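Local coordinates for peptide chain release factor RF2 (Thermus thermophilus, PDB 2IHR), which directs the termination of translation at UGA and UAA stop codons and releases the finished peptide from the ribosome, at residues Val220-Glu225 with Lys277-Arg282; Cys262-Ser267 with Lys272-Lys277. All coordinates share one frame; numbering follows the deposited sequence.

Contact 1 of 2, residues Val220-Glu225 with Lys277-Arg282; sequences VVLKPE and KILKAR
Lys280 reaches from its helix to the backbone of Val220, and its ammonium nitrogen NZ donates a hydrogen bond of 2.9 Å to the carbonyl oxygen O of Val220. NZ comes in almost head-on to the oxygen (C=O...NZ 168°), and CE of Lys280 follows at 3.5 Å from the same Val220 O. It is the bend at the last torsion of the lysine, chi4 -109°, that swings NZ out of the line of the chain and onto this oxygen.

A second, apolar point of contact lies beside the polar one. Leu222 sends CD1 to within 3.8 Å of CD1 of Leu279, the two side chains meeting at a slant through single methyl groups, and the same Leu222 CD1 comes within 4.2 Å of CG of Lys280. Leu279 gets there because its CG stands anti to the backbone N, chi1 -165°, which carries the branched end nearer the loop than its CB.

Beyond this first shell, His253 on strand 248-253 touches both leucines, while Ile258 and Val260 pack on Leu279. Glu219 lies against Lys280 and Ala281. Both segments belong to the RF-1 family region, which carries the GGQ motif; the loop leads into the three-stranded antiparallel sheet on which helix 268-294 packs.

An alanine here, in place of Lys280, removes the chain from CG outward, which would probably leave the Val220 carbonyl without its ammonium partner and open a gap beside CD1 of Leu222. Between these two segments, which bury 205 Å², one directed bond and a small apolar patch join loop to helix, a lysine serving both through its side chain: charge for the backbone oxygen, hydrocarbon for the leucine.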
loop_
_atom_site.group_PDB
_atom_site.type_symbol
_atom_site.label_atom_id
_atom_site.label_comp_id
_atom_site.label_asym_id
_atom_site.label_seq_id
_atom_site.Cartn_x
_atom_site.Cartn_y
_atom_site.Cartn_z
ATOM N N VAL A 220 12.988 -6.229 15.117
ATOM C CA VAL A 220 14.193 -6.617 15.841
ATOM C C VAL A 220 14.855 -5.403 16.475
ATOM O O VAL A 220 14.379 -4.264 16.344
ATOM C CB VAL A 220 15.241 -7.294 14.923
ATOM C CG1 VAL A 220 15.010 -8.787 14.887
ATOM C CG2 VAL A 220 15.172 -6.707 13.526
ATOM N N VAL A 221 15.954 -5.663 17.177
ATOM C CA VAL A 221 16.716 -4.620 17.848
ATOM C C VAL A 221 18.104 -4.620 17.234
ATOM O O VAL A 221 18.660 -5.668 16.889
ATOM C CB VAL A 221 16.811 -4.879 19.350
ATOM C CG1 VAL A 221 16.884 -3.559 20.079
ATOM C CG2 VAL A 221 15.608 -5.710 19.821
ATOM N N LEU A 222 18.676 -3.438 17.098
ATOM C CA LEU A 222 19.969 -3.367 16.448
ATOM C C LEU A 222 21.218 -3.174 17.297
ATOM O O LEU A 222 21.272 -2.349 18.231
ATOM C CB LEU A 222 19.922 -2.298 15.344
ATOM C CG LEU A 222 19.020 -2.538 14.123
ATOM C CD1 LEU A 222 18.983 -1.262 13.272
ATOM C CD2 LEU A 222 19.519 -3.752 13.314
ATOM N N LYS A 223 22.230 -3.954 16.927
ATOM C CA LYS A 223 23.525 -3.915 17.583
ATOM C C LYS A 223 24.377 -2.869 16.857
ATOM O O LYS A 223 24.688 -3.038 15.676
ATOM C CB LYS A 223 24.186 -5.291 17.497
ATOM C CG LYS A 223 23.373 -6.426 18.117
ATOM C CD LYS A 223 24.191 -7.712 18.130
ATOM C CE LYS A 223 23.548 -8.779 19.022
ATOM N NZ LYS A 223 22.204 -9.225 18.544
ATOM N N PRO A 224 24.766 -1.778 17.552
ATOM C CA PRO A 224 25.580 -0.688 16.977
ATOM C C PRO A 224 26.752 -1.226 16.199
ATOM O O PRO A 224 27.211 -0.606 15.235
ATOM C CB PRO A 224 26.041 0.095 18.193
ATOM C CG PRO A 224 24.959 -0.150 19.175
ATOM C CD PRO A 224 24.633 -1.614 19.008
ATOM N N GLU A 225 27.222 -2.386 16.640
ATOM C CA GLU A 225 28.351 -3.054 16.018
ATOM C C GLU A 225 27.899 -3.863 14.812
ATOM O O GLU A 225 28.714 -4.481 14.123
ATOM C CB GLU A 225 29.079 -3.957 17.036
ATOM C CG GLU A 225 28.188 -4.776 17.974
ATOM C CD GLU A 225 27.870 -4.075 19.291
ATOM O OE1 GLU A 225 27.544 -4.789 20.261
ATOM O OE2 GLU A 225 27.933 -2.827 19.365
ATOM N N LYS A 277 14.510 3.442 11.106
ATOM C CA LYS A 277 13.106 3.066 11.184
ATOM C C LYS A 277 12.765 2.338 9.878
ATOM O O LYS A 277 12.069 1.313 9.894
ATOM C CB LYS A 277 12.234 4.311 11.386
ATOM C CG LYS A 277 11.213 4.116 12.505
ATOM C CD LYS A 277 10.281 5.303 12.663
ATOM C CE LYS A 277 11.034 6.517 13.133
ATOM N NZ LYS A 277 10.121 7.444 13.840
ATOM N N ILE A 278 13.269 2.866 8.757
ATOM C CA ILE A 278 13.078 2.221 7.455
ATOM C C ILE A 278 13.848 0.900 7.456
ATOM O O ILE A 278 13.260 -0.161 7.251
ATOM C CB ILE A 278 13.597 3.075 6.225
ATOM C CG1 ILE A 278 12.535 4.082 5.746
ATOM C CG2 ILE A 278 13.821 2.149 5.021
ATOM C CD1 ILE A 278 12.324 5.272 6.595
ATOM N N LEU A 279 15.154 0.971 7.703
ATOM C CA LEU A 279 16.004 -0.218 7.724
ATOM C C LEU A 279 15.393 -1.374 8.498
ATOM O O LEU A 279 15.376 -2.533 8.041
ATOM C CB LEU A 279 17.368 0.105 8.330
ATOM C CG LEU A 279 18.489 -0.928 8.099
ATOM C CD1 LEU A 279 18.993 -1.452 9.438
ATOM C CD2 LEU A 279 18.006 -2.081 7.206
ATOM N N LYS A 280 14.894 -1.062 9.676
ATOM C CA LYS A 280 14.314 -2.100 10.492
ATOM C C LYS A 280 13.211 -2.811 9.708
ATOM O O LYS A 280 13.188 -4.053 9.599
ATOM C CB LYS A 280 13.782 -1.499 11.808
ATOM C CG LYS A 280 14.797 -1.483 12.991
ATOM C CD LYS A 280 14.357 -0.517 14.095
ATOM C CE LYS A 280 14.872 -0.891 15.461
ATOM N NZ LYS A 280 13.778 -1.404 16.347
ATOM N N ALA A 281 12.318 -2.006 9.141
ATOM C CA ALA A 281 11.180 -2.491 8.359
ATOM C C ALA A 281 11.539 -3.311 7.117
ATOM O O ALA A 281 10.749 -4.133 6.659
ATOM C CB ALA A 281 10.351 -1.337 7.962
ATOM N N ARG A 282 12.716 -3.064 6.557
ATOM C CA ARG A 282 13.160 -3.807 5.390
ATOM C C ARG A 282 13.668 -5.192 5.792
ATOM O O ARG A 282 13.562 -6.155 5.040
ATOM C CB ARG A 282 14.252 -3.028 4.680
ATOM C CG ARG A 282 13.751 -1.763 4.009
ATOM C CD ARG A 282 14.816 -1.168 3.136
ATOM N NE ARG A 282 15.291 -2.228 2.280
ATOM C CZ ARG A 282 16.393 -2.170 1.546
ATOM N NH1 ARG A 282 17.179 -1.092 1.532
ATOM N NH2 ARG A 282 16.693 -3.224 0.808
#

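Contact 2 of 2, residues Cys262-Ser267 with Lys272-Lys277; sequences CQTTRS and KELALK
Cys262 and Thr264 bring a sulfur and a hydroxyl to the same methyl group of Leu274, which makes this the tight side. CD2 of Leu274 lies 3.2 Å from SG of Cys262 and 3.1 Å from OG1 of Thr264, and the threonine lies crosswise to the leucine. With its SG anti to the backbone N, chi1 174°, Cys262 also sets the sulfur 3.8 Å from CB of Leu274. CB of Cys262 rests 4.0 Å from CB of Ala275. Within the loop, N of Thr264 lies 3.7 Å from SG of Cys262, a weak hydrogen bond, nearly straight at 173°. Glu152 and Val154 of strand 150-158 touch Leu274.

The other side is looser: Glu273 is exposed, and its OE2 makes a long, weak ion pair, 3.8 Å, with NZ of Lys277 one helical turn on; neither side chain reaches the loop. Ser267, at the N-cap position, ends the turn before helix 268-294. No hydrogen bond crosses between the segments; a sulfur, a hydroxyl and alkyl groups make the contact. Thr264 OG1 instead donates a hydrogen bond to Val153 O, and Gln263 bonds through its backbone with Val154, so the turn joins the small sheet and its helix to the large mixed sheet.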
loop_
_atom_site.group_PDB
_atom_site.type_symbol
_atom_site.label_atom_id
_atom_site.label_comp_id
_atom_site.label_asym_id
_atom_site.label_seq_id
_atom_site.Cartn_x
_atom_site.Cartn_y
_atom_site.Cartn_z
ATOM N N CYS A 262 19.408 8.768 4.087
ATOM C CA CYS A 262 18.306 9.639 4.455
ATOM C C CYS A 262 18.640 11.082 4.699
ATOM O O CYS A 262 19.183 11.420 5.742
ATOM C CB CYS A 262 17.637 9.108 5.712
ATOM S SG CYS A 262 16.321 10.189 6.399
ATOM N N GLN A 263 18.271 11.928 3.745
ATOM C CA GLN A 263 18.492 13.364 3.814
ATOM C C GLN A 263 17.173 14.093 4.082
ATOM O O GLN A 263 17.039 15.225 3.601
ATOM C CB GLN A 263 19.033 13.892 2.467
ATOM C CG GLN A 263 19.574 12.815 1.529
ATOM C CD GLN A 263 19.234 13.058 0.056
ATOM O OE1 GLN A 263 19.972 12.628 -0.845
ATOM N NE2 GLN A 263 18.105 13.730 -0.194
ATOM N N THR A 264 16.204 13.514 4.795
ATOM C CA THR A 264 14.955 14.269 4.968
ATOM C C THR A 264 15.080 15.700 5.543
ATOM O O THR A 264 14.622 16.678 4.913
ATOM C CB THR A 264 13.933 13.524 5.844
ATOM O OG1 THR A 264 13.684 12.245 5.276
ATOM C CG2 THR A 264 12.607 14.313 5.959
ATOM N N THR A 265 15.668 15.827 6.732
ATOM C CA THR A 265 15.778 17.141 7.342
ATOM C C THR A 265 17.189 17.602 7.528
ATOM O O THR A 265 18.142 17.038 6.972
ATOM C CB THR A 265 15.120 17.214 8.731
ATOM O OG1 THR A 265 14.454 15.979 9.014
ATOM C CG2 THR A 265 14.132 18.396 8.794
ATOM N N ARG A 266 17.279 18.647 8.345
ATOM C CA ARG A 266 18.517 19.305 8.705
ATOM C C ARG A 266 19.161 18.539 9.857
ATOM O O ARG A 266 20.334 18.169 9.792
ATOM C CB ARG A 266 18.204 20.740 9.135
ATOM C CG ARG A 266 19.424 21.599 9.316
ATOM C CD ARG A 266 19.113 22.857 10.102
ATOM N NE ARG A 266 20.329 23.624 10.364
ATOM C CZ ARG A 266 20.385 24.710 11.127
ATOM N NH1 ARG A 266 19.288 25.167 11.715
ATOM N NH2 ARG A 266 21.539 25.341 11.300
ATOM N N SER A 267 18.389 18.283 10.908
ATOM C CA SER A 267 18.929 17.574 12.054
ATOM C C SER A 267 19.420 16.157 11.721
ATOM O O SER A 267 18.647 15.192 11.689
ATOM C CB SER A 267 17.903 17.540 13.197
ATOM O OG SER A 267 16.788 16.726 12.886
ATOM N N LYS A 272 19.064 9.886 11.328
ATOM C CA LYS A 272 19.558 8.556 11.692
ATOM C C LYS A 272 18.376 7.747 12.159
ATOM O O LYS A 272 18.260 6.544 11.900
ATOM C CB LYS A 272 20.579 8.604 12.837
ATOM C CG LYS A 272 22.010 8.830 12.414
ATOM C CD LYS A 272 22.979 8.547 13.569
ATOM C CE LYS A 272 24.335 9.229 13.356
ATOM N NZ LYS A 272 25.275 8.733 14.365
ATOM N N GLU A 273 17.495 8.435 12.863
ATOM C CA GLU A 273 16.324 7.800 13.417
ATOM C C GLU A 273 15.460 7.204 12.303
ATOM O O GLU A 273 15.071 6.035 12.370
ATOM C CB GLU A 273 15.532 8.819 14.250
ATOM C CG GLU A 273 14.194 8.299 14.728
ATOM C CD GLU A 273 13.329 9.382 15.332
ATOM O OE1 GLU A 273 13.431 10.561 14.887
ATOM O OE2 GLU A 273 12.534 9.041 16.239
ATOM N N LEU A 274 15.179 8.008 11.279
ATOM C CA LEU A 274 14.355 7.567 10.156
ATOM C C LEU A 274 15.045 6.420 9.421
ATOM O O LEU A 274 14.452 5.356 9.235
ATOM C CB LEU A 274 14.114 8.743 9.201
ATOM C CG LEU A 274 13.060 8.629 8.098
ATOM C CD1 LEU A 274 11.650 8.599 8.684
ATOM C CD2 LEU A 274 13.209 9.804 7.175
ATOM N N ALA A 275 16.297 6.646 9.021
ATOM C CA ALA A 275 17.104 5.655 8.287
ATOM C C ALA A 275 17.026 4.301 8.923
ATOM O O ALA A 275 17.037 3.265 8.231
ATOM C CB ALA A 275 18.571 6.080 8.234
ATOM N N LEU A 276 16.958 4.327 10.253
ATOM C CA LEU A 276 16.902 3.116 11.069
ATOM C C LEU A 276 15.500 2.550 11.176
ATOM O O LEU A 276 15.322 1.338 11.336
ATOM C CB LEU A 276 17.443 3.419 12.477
ATOM C CG LEU A 276 18.938 3.698 12.707
ATOM C CD1 LEU A 276 19.091 4.220 14.115
ATOM C CD2 LEU A 276 19.789 2.427 12.512
ATOM N N LYS A 277 14.510 3.442 11.106
ATOM C CA LYS A 277 13.106 3.066 11.184
ATOM C C LYS A 277 12.765 2.338 9.878
ATOM O O LYS A 277 12.069 1.313 9.894
ATOM C CB LYS A 277 12.234 4.311 11.386
ATOM C CG LYS A 277 11.213 4.116 12.505
ATOM C CD LYS A 277 10.281 5.303 12.663
ATOM C CE LYS A 277 11.034 6.517 13.133
ATOM N NZ LYS A 277 10.121 7.444 13.840
#

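In the fold
Both contacts use helix 268-294, contact 2 near its start and contact 1 farther along, with Lys277 common to their segments and their centres about 13 Å apart. They also touch: CD1 of Leu222 from contact 1 lies 3.9 Å from CD2 of Leu276 from contact 2. Along the chain, the short turn of contact 2 falls within the much longer excursion spanned by contact 1, which takes in the three-stranded antiparallel sheet. The helix packs against that sheet, for example through Ala275 and Leu276 on Val251; contact 1 ties in the incoming loop and contact 2 the outgoing strand. Gln240, in the GGQ peptide-hydrolysis motif, belongs to this same excursion but to neither contact.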